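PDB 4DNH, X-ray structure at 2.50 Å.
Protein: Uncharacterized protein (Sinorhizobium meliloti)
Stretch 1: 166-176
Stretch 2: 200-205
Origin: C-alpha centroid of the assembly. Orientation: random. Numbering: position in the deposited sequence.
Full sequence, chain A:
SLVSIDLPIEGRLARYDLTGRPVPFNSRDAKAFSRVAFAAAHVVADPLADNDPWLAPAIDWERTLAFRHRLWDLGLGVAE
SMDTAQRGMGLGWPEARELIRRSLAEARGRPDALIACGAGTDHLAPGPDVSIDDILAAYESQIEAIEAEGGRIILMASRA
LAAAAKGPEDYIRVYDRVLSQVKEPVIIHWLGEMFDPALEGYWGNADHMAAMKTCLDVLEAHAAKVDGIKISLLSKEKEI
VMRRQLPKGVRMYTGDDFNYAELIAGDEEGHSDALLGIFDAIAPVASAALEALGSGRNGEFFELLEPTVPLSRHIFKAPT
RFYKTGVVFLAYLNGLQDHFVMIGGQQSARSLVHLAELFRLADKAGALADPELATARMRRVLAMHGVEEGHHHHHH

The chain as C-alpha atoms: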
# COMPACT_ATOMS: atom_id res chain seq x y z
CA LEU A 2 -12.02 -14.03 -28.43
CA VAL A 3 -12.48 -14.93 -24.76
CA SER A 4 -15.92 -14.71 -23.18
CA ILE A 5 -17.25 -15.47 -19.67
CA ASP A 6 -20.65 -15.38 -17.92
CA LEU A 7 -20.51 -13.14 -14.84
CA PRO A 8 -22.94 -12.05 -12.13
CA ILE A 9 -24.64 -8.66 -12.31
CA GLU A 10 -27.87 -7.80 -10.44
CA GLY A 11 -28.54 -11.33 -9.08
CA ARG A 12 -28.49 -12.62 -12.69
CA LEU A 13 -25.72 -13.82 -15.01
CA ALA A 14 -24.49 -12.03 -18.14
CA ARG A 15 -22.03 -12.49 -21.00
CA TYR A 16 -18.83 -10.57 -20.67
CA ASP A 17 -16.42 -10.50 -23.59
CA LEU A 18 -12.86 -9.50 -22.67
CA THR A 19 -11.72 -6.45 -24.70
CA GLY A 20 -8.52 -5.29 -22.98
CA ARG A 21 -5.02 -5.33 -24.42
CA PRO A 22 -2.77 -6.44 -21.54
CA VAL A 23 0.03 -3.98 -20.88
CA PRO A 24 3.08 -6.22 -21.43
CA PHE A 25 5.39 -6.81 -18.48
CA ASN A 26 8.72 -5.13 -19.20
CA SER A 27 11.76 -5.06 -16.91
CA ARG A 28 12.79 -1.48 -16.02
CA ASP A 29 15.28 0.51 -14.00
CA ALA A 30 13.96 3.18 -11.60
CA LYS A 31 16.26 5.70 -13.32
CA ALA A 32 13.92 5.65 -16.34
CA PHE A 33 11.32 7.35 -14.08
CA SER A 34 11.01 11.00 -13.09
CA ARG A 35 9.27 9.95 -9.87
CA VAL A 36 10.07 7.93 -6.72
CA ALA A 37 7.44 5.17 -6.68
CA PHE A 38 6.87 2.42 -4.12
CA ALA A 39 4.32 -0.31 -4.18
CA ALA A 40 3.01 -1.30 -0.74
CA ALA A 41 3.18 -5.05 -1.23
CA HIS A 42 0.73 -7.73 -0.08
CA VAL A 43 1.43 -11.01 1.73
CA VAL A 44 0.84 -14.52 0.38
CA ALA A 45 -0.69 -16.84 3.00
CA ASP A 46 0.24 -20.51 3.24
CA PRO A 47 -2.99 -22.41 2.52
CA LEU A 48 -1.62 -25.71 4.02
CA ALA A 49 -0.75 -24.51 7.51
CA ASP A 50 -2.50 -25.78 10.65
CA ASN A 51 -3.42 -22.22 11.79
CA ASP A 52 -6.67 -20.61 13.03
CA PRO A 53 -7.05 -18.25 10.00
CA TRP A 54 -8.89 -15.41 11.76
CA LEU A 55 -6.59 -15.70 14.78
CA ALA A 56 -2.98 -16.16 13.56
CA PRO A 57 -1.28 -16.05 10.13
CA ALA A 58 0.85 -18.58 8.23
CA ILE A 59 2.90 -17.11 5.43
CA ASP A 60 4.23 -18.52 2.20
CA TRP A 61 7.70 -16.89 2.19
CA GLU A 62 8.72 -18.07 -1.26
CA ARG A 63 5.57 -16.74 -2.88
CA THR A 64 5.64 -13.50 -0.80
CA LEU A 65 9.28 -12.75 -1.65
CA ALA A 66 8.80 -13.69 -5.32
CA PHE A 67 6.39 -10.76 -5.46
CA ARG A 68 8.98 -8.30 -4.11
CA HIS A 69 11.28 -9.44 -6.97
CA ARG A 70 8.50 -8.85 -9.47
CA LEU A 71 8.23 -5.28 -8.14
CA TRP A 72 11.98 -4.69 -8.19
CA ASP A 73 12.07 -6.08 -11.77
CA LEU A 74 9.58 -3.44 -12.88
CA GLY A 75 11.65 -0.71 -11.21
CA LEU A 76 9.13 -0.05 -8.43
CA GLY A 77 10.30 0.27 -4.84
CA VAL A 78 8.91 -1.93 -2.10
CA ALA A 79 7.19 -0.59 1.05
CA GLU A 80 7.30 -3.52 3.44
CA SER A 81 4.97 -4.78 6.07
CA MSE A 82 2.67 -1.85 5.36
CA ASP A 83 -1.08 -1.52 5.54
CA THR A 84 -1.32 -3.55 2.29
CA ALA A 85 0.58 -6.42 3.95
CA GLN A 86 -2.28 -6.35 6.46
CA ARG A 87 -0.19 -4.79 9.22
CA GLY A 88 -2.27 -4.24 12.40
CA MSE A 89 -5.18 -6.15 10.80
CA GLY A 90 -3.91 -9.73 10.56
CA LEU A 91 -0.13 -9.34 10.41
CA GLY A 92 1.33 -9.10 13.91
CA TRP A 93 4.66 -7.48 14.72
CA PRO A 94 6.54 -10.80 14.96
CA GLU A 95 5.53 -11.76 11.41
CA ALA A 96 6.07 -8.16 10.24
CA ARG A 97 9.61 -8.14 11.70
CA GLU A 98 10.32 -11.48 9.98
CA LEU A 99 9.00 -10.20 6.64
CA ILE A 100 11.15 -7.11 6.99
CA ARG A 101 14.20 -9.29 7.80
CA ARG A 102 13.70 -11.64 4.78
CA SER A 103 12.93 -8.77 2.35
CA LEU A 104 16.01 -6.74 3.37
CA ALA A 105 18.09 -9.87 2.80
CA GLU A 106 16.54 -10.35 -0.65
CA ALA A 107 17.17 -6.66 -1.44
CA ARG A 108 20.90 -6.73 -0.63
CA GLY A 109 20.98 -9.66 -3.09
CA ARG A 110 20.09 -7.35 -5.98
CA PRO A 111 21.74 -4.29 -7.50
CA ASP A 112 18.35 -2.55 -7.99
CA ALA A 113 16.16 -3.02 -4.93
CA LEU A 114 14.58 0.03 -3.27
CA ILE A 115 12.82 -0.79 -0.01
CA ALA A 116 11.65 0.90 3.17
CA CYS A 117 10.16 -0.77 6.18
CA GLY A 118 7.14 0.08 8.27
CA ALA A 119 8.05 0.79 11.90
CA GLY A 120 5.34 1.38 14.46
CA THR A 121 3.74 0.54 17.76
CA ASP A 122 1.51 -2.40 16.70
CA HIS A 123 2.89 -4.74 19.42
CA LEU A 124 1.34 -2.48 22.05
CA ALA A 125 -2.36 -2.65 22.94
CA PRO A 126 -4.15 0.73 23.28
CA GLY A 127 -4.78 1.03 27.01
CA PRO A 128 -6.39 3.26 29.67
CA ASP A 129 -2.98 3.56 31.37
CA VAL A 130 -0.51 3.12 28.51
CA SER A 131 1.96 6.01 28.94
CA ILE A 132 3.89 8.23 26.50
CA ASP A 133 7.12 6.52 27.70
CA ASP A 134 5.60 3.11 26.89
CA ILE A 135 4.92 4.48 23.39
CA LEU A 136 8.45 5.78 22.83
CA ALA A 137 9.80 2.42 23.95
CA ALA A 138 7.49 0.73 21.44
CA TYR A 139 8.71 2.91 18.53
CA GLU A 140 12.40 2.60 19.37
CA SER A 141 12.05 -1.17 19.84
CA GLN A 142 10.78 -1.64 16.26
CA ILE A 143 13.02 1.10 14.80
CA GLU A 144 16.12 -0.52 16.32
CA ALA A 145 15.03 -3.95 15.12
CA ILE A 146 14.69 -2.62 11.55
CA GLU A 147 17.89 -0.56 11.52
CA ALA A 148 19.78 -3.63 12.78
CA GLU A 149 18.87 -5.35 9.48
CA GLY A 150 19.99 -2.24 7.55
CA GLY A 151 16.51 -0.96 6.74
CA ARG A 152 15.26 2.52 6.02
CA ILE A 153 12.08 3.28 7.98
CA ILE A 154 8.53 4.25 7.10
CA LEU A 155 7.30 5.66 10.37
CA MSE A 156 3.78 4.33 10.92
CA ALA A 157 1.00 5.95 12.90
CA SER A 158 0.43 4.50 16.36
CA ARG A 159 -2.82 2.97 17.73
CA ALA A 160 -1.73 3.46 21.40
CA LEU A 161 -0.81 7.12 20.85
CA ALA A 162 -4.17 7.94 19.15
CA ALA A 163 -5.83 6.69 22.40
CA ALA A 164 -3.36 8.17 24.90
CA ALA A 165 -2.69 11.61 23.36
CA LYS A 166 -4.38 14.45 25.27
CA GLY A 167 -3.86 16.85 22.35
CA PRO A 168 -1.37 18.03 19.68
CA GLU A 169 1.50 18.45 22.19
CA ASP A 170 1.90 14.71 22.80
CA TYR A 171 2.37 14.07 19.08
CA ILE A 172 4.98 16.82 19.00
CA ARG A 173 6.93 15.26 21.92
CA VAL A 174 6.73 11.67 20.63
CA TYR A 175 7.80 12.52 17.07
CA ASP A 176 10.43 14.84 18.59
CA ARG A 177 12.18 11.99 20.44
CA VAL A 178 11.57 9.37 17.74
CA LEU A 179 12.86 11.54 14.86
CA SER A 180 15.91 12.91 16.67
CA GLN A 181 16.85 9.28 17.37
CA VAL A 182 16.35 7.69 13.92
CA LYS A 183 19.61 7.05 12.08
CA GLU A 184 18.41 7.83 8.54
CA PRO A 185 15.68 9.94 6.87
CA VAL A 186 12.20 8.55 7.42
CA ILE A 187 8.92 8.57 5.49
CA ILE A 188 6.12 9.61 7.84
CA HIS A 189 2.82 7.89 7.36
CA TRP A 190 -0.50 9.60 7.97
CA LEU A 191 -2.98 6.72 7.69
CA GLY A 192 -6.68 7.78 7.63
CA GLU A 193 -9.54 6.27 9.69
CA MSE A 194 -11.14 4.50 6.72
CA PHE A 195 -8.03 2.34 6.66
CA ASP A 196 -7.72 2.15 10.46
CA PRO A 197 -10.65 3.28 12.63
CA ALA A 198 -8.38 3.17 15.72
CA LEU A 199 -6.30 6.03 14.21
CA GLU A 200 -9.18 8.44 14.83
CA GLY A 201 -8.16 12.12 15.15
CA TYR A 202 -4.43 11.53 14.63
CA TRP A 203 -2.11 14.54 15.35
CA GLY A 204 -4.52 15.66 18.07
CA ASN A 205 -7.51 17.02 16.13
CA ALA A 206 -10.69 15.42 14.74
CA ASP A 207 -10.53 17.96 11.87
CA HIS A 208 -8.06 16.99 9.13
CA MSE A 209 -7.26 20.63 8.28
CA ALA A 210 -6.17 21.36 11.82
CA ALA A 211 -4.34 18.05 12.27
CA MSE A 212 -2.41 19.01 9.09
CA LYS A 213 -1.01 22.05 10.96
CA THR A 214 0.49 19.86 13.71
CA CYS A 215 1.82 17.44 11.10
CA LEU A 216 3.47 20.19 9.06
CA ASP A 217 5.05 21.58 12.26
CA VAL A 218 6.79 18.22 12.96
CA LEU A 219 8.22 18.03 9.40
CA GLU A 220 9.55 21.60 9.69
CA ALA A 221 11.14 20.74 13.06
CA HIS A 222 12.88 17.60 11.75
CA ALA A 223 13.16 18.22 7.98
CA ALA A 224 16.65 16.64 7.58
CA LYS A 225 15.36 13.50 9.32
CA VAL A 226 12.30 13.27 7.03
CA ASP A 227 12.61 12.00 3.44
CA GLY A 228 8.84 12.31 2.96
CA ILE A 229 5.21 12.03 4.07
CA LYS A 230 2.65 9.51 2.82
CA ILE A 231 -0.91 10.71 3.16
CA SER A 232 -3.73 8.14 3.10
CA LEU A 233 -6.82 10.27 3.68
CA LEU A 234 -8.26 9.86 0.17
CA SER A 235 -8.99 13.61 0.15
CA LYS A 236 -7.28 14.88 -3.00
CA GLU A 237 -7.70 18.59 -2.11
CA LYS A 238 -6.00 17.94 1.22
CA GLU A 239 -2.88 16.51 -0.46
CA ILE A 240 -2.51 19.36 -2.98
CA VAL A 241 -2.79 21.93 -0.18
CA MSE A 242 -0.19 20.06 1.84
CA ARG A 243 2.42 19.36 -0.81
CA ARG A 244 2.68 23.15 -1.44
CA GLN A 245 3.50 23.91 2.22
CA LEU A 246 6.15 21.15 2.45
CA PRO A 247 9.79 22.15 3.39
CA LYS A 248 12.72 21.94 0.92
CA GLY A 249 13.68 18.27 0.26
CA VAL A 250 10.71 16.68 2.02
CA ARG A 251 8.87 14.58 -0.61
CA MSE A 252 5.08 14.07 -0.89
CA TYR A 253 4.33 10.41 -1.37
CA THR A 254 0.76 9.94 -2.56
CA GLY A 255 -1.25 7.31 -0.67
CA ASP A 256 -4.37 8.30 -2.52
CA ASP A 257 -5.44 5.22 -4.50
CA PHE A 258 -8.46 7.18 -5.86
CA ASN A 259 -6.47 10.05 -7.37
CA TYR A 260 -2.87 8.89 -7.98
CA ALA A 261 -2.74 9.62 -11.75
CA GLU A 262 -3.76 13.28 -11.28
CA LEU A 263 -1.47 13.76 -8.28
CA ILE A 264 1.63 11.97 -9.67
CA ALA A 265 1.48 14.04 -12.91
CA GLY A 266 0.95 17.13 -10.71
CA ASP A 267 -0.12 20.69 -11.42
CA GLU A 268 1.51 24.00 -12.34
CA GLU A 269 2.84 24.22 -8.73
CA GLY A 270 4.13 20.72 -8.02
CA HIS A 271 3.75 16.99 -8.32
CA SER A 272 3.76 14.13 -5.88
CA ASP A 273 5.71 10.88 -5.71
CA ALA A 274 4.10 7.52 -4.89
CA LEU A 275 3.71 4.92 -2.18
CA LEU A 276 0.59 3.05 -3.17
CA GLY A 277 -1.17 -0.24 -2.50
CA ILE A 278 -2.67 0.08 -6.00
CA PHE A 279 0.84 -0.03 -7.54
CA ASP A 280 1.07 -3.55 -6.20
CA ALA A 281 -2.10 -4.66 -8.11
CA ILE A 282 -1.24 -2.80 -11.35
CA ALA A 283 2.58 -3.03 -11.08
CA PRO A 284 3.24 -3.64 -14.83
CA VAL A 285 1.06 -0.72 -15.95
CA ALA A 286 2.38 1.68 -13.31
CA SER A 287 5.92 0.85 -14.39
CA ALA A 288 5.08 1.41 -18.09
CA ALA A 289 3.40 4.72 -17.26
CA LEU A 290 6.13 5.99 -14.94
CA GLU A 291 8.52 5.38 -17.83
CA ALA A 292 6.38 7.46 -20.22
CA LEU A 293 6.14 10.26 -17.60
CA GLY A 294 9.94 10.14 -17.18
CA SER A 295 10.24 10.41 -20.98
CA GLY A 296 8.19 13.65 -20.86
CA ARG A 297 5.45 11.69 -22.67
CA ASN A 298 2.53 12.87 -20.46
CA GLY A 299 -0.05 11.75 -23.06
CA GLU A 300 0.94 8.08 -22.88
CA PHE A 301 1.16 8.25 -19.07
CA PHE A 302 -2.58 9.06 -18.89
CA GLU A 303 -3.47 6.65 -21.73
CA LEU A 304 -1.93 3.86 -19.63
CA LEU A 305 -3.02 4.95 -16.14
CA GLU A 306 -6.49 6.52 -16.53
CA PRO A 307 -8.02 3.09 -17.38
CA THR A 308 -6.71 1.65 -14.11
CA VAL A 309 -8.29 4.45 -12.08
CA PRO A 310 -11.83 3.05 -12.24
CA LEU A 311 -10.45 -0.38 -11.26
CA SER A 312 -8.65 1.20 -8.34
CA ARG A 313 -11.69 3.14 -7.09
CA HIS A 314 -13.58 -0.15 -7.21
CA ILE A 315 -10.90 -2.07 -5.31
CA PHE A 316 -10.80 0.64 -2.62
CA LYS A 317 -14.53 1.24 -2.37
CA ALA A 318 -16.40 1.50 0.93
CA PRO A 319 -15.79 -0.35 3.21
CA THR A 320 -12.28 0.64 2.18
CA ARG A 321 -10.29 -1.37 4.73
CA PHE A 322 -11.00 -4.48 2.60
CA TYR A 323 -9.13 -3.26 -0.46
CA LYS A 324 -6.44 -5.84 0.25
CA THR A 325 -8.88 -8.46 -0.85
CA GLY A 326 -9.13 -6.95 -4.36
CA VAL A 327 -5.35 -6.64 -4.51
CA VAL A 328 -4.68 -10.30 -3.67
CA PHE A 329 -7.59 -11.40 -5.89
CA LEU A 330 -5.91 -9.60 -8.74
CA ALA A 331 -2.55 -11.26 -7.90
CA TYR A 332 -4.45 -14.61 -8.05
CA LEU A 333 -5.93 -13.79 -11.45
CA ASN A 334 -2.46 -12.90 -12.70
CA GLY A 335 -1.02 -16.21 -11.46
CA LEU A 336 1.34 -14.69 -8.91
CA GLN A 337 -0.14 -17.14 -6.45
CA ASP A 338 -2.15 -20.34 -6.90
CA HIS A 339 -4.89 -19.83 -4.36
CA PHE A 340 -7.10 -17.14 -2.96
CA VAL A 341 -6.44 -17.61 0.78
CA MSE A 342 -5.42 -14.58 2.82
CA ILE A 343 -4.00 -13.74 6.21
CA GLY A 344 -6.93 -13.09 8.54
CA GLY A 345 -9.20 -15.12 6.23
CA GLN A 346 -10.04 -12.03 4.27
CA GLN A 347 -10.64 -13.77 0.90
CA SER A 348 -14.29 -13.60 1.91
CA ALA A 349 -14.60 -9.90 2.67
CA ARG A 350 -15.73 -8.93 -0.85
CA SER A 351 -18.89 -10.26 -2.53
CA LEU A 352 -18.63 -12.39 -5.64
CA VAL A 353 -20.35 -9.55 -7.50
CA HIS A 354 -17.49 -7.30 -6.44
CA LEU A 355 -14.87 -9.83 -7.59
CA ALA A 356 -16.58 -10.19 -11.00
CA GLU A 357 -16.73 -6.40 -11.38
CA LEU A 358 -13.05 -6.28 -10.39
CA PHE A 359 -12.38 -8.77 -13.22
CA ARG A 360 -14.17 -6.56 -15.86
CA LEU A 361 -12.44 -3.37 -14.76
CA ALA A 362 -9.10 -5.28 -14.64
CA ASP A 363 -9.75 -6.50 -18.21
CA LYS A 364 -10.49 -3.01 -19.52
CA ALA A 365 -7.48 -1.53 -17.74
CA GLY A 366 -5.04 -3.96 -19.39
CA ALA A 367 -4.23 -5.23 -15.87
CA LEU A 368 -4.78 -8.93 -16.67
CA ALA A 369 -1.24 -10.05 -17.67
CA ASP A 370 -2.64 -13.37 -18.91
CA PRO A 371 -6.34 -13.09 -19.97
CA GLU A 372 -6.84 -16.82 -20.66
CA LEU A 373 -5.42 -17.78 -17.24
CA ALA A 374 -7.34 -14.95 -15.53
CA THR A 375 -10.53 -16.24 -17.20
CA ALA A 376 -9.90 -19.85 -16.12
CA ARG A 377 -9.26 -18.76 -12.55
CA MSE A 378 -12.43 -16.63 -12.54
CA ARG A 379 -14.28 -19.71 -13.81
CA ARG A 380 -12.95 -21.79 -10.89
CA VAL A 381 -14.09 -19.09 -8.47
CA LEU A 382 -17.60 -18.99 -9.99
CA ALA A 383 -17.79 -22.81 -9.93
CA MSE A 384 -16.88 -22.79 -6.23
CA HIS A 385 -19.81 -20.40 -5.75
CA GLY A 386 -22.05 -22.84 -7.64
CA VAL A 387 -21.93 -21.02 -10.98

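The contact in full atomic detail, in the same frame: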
# COMPACT_ATOMS: atom_id res chain seq x y z
N LYS A 166 -3.40 13.50 24.71
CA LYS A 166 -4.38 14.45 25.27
C LYS A 166 -4.44 15.75 24.47
O LYS A 166 -5.01 16.74 24.92
CB LYS A 166 -4.12 14.67 26.77
CG LYS A 166 -4.45 13.43 27.59
CD LYS A 166 -4.23 13.59 29.09
CE LYS A 166 -4.73 12.36 29.82
NZ LYS A 166 -4.66 12.49 31.30
N GLY A 167 -3.88 15.71 23.26
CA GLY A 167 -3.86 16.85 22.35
C GLY A 167 -2.69 16.81 21.38
O GLY A 167 -1.97 15.81 21.30
N PRO A 168 -2.47 17.91 20.64
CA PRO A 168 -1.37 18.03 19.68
C PRO A 168 0.03 17.89 20.31
O PRO A 168 0.93 17.34 19.67
CB PRO A 168 -1.55 19.44 19.10
CG PRO A 168 -2.97 19.79 19.36
CD PRO A 168 -3.30 19.14 20.67
N GLU A 169 0.18 18.35 21.54
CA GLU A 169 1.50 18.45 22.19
C GLU A 169 2.18 17.10 22.44
O GLU A 169 3.41 17.01 22.45
CB GLU A 169 1.42 19.30 23.47
CG GLU A 169 0.72 18.65 24.67
CD GLU A 169 -0.79 18.57 24.54
OE1 GLU A 169 -1.41 19.44 23.87
OE2 GLU A 169 -1.38 17.63 25.12
N ASP A 170 1.38 16.06 22.62
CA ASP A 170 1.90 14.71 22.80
C ASP A 170 2.47 14.14 21.49
O ASP A 170 3.48 13.44 21.49
CB ASP A 170 0.82 13.79 23.39
CG ASP A 170 0.50 14.13 24.84
OD1 ASP A 170 1.41 14.57 25.58
OD2 ASP A 170 -0.66 13.94 25.25
N TYR A 171 1.83 14.46 20.38
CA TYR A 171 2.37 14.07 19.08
C TYR A 171 3.68 14.77 18.82
O TYR A 171 4.60 14.18 18.26
CB TYR A 171 1.38 14.40 17.97
CG TYR A 171 0.15 13.55 18.00
CD1 TYR A 171 -0.96 13.91 18.76
CD2 TYR A 171 0.11 12.37 17.27
CE1 TYR A 171 -2.09 13.12 18.79
CE2 TYR A 171 -1.01 11.57 17.28
CZ TYR A 171 -2.11 11.95 18.04
OH TYR A 171 -3.21 11.15 18.03
N ILE A 172 3.77 16.04 19.21
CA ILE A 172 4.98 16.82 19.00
C ILE A 172 6.14 16.18 19.78
O ILE A 172 7.20 15.97 19.21
CB ILE A 172 4.78 18.32 19.35
CG1 ILE A 172 3.92 18.99 18.28
CG2 ILE A 172 6.11 19.05 19.45
CD1 ILE A 172 3.02 20.11 18.78
N ARG A 173 5.90 15.85 21.05
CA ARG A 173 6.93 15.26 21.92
C ARG A 173 7.40 13.88 21.46
O ARG A 173 8.60 13.59 21.44
CB ARG A 173 6.45 15.18 23.37
CG ARG A 173 6.62 16.48 24.14
CD ARG A 173 5.69 16.51 25.35
NE ARG A 173 5.10 17.83 25.57
CZ ARG A 173 3.99 18.07 26.26
NH1 ARG A 173 3.53 19.31 26.39
NH2 ARG A 173 3.31 17.07 26.82
N VAL A 174 6.44 13.03 21.08
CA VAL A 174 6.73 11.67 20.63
C VAL A 174 7.56 11.71 19.36
O VAL A 174 8.66 11.16 19.32
CB VAL A 174 5.45 10.82 20.49
CG1 VAL A 174 5.69 9.58 19.65
CG2 VAL A 174 4.92 10.43 21.86
N TYR A 175 7.05 12.38 18.33
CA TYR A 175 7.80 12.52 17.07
C TYR A 175 9.10 13.34 17.22
O TYR A 175 10.00 13.25 16.39
CB TYR A 175 6.90 13.08 15.98
CG TYR A 175 5.91 12.06 15.45
CD1 TYR A 175 4.74 11.78 16.14
CD2 TYR A 175 6.16 11.37 14.27
CE1 TYR A 175 3.84 10.85 15.66
CE2 TYR A 175 5.26 10.43 13.78
CZ TYR A 175 4.10 10.17 14.48
OH TYR A 175 3.20 9.24 14.01
N ASP A 176 9.20 14.12 18.30
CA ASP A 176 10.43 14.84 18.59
C ASP A 176 11.52 13.86 19.06
O ASP A 176 12.65 13.92 18.57
CB ASP A 176 10.19 15.98 19.60
CG ASP A 176 11.48 16.63 20.10
OD1 ASP A 176 12.36 17.00 19.28
OD2 ASP A 176 11.60 16.79 21.33
N GLU A 200 -8.22 7.35 14.81
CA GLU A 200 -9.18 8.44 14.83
C GLU A 200 -8.62 9.73 15.47
O GLU A 200 -8.20 9.73 16.63
CB GLU A 200 -10.46 7.97 15.54
CG GLU A 200 -10.25 7.31 16.91
CD GLU A 200 -11.51 6.69 17.50
OE1 GLU A 200 -12.63 7.15 17.19
OE2 GLU A 200 -11.37 5.73 18.29
N GLY A 201 -8.64 10.81 14.70
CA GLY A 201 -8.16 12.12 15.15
C GLY A 201 -6.65 12.18 15.38
O GLY A 201 -6.20 12.82 16.33
N TYR A 202 -5.88 11.54 14.50
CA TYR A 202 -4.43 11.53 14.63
C TYR A 202 -3.83 12.94 14.45
O TYR A 202 -4.35 13.75 13.67
CB TYR A 202 -3.80 10.53 13.65
CG TYR A 202 -2.47 9.97 14.12
CD1 TYR A 202 -2.42 8.96 15.07
CD2 TYR A 202 -1.27 10.47 13.61
CE1 TYR A 202 -1.20 8.45 15.50
CE2 TYR A 202 -0.05 9.97 14.04
CZ TYR A 202 -0.02 8.96 14.98
OH TYR A 202 1.19 8.46 15.41
N TRP A 203 -2.75 13.21 15.19
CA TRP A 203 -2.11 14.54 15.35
C TRP A 203 -2.74 15.42 16.41
O TRP A 203 -2.21 16.48 16.73
CB TRP A 203 -1.93 15.29 14.03
CG TRP A 203 -1.16 14.49 13.00
CD1 TRP A 203 -1.64 14.00 11.79
CD2 TRP A 203 0.23 14.03 13.07
NE1 TRP A 203 -0.66 13.31 11.12
CE2 TRP A 203 0.48 13.29 11.83
CE3 TRP A 203 1.26 14.17 13.99
CZ2 TRP A 203 1.71 12.70 11.56
CZ3 TRP A 203 2.50 13.58 13.70
CH2 TRP A 203 2.71 12.86 12.51
N GLY A 204 -3.87 14.98 16.95
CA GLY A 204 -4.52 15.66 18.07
C GLY A 204 -5.79 16.43 17.76
O GLY A 204 -6.34 17.08 18.64
N ASN A 205 -6.25 16.37 16.51
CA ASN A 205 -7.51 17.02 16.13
C ASN A 205 -8.40 16.14 15.26
O ASN A 205 -7.92 15.45 14.36
CB ASN A 205 -7.24 18.34 15.43
CG ASN A 205 -8.42 19.30 15.52
OD1 ASN A 205 -9.55 18.95 15.19
ND2 ASN A 205 -8.15 20.51 15.97

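The contact joins the first turns of a helix to a tight loop that carries two aromatic residues, and it buries 391 Å² counted over both sides. Stretch 1 begins with K166, whose CA-to-CB bond points away from the loop and whose side chain makes no contact with it. Its backbone serves the helix instead: K166 N donates a hydrogen bond of 2.8 Å to D170 OD2, nearly straight at 173°, so that the segment leading into the helix is tied to its first turn.

G167 follows with backbone angles (153/-171) that call for glycine, since a CB would be jammed against the preceding carbonyl oxygen and would also clash with P168 CD. G167 C and P168 N each lie 4.0 Å from G204 CA. Such an approach depends on G204 having no side chain: a CB placed on it would point toward stretch 1 and come within 2.6 Å of P168 N and 2.8 Å of G167 C, both clashes. The backbone angles of G204 independently require glycine. P168 adds a CA-H...O contact, its CA 3.4 Å from W203 O, with an angle of 146° at the hydrogen.

E169 and D170 make no contact with the loop. D170 is nevertheless occupied on its own side, where its OD1 forms a salt bridge with R173 NH2 at 3.4 Å.

Y171, four residues on from G167, is the centre of the interface. It is buried, its CA-to-CB bond points toward the loop, and it loses more area to the other stretch than any other residue. The loop bends around its ring as a type II turn from G201 to G204, closed by a hydrogen bond of 3.2 Å from G204 N to G201 O. Within this turn W203 N lies over one face of the Y171 ring, 3.2 Å from CE2, while G204 N approaches Y171 CE1 obliquely, also at 3.2 Å. The edge of Y171 is directed in turn at the face of Y202; the ring centroids are 4.8 Å apart and the planes stand at 76°, with Y171 CE2 3.6 Å from Y202 CE1. The indole of W203 is packed against the same tyrosine less squarely, Y171 CD2 lying 3.9 Å from W203 CE3.

I172, R173 and V174 do not touch the loop. The helix returns to it at Y175, four residues after Y171 and linked to it by the backbone hydrogen bond from Y175 N to Y171 O (3.0 Å). Both tyrosines adopt the m rotamer, and the CA-to-CB bond of Y175 also points toward the loop. Y202 OH donates a short hydrogen bond of 2.6 Å to Y175 OH, the single hydrogen bond between the stretches. W203 CH2 sits over one face of the Y175 ring, 3.6 Å from CZ, with the two ring planes inclined at 46°. Although the CA-to-CB bond of W203 points away from the helix, the end of its side chain thus comes back to meet both tyrosines.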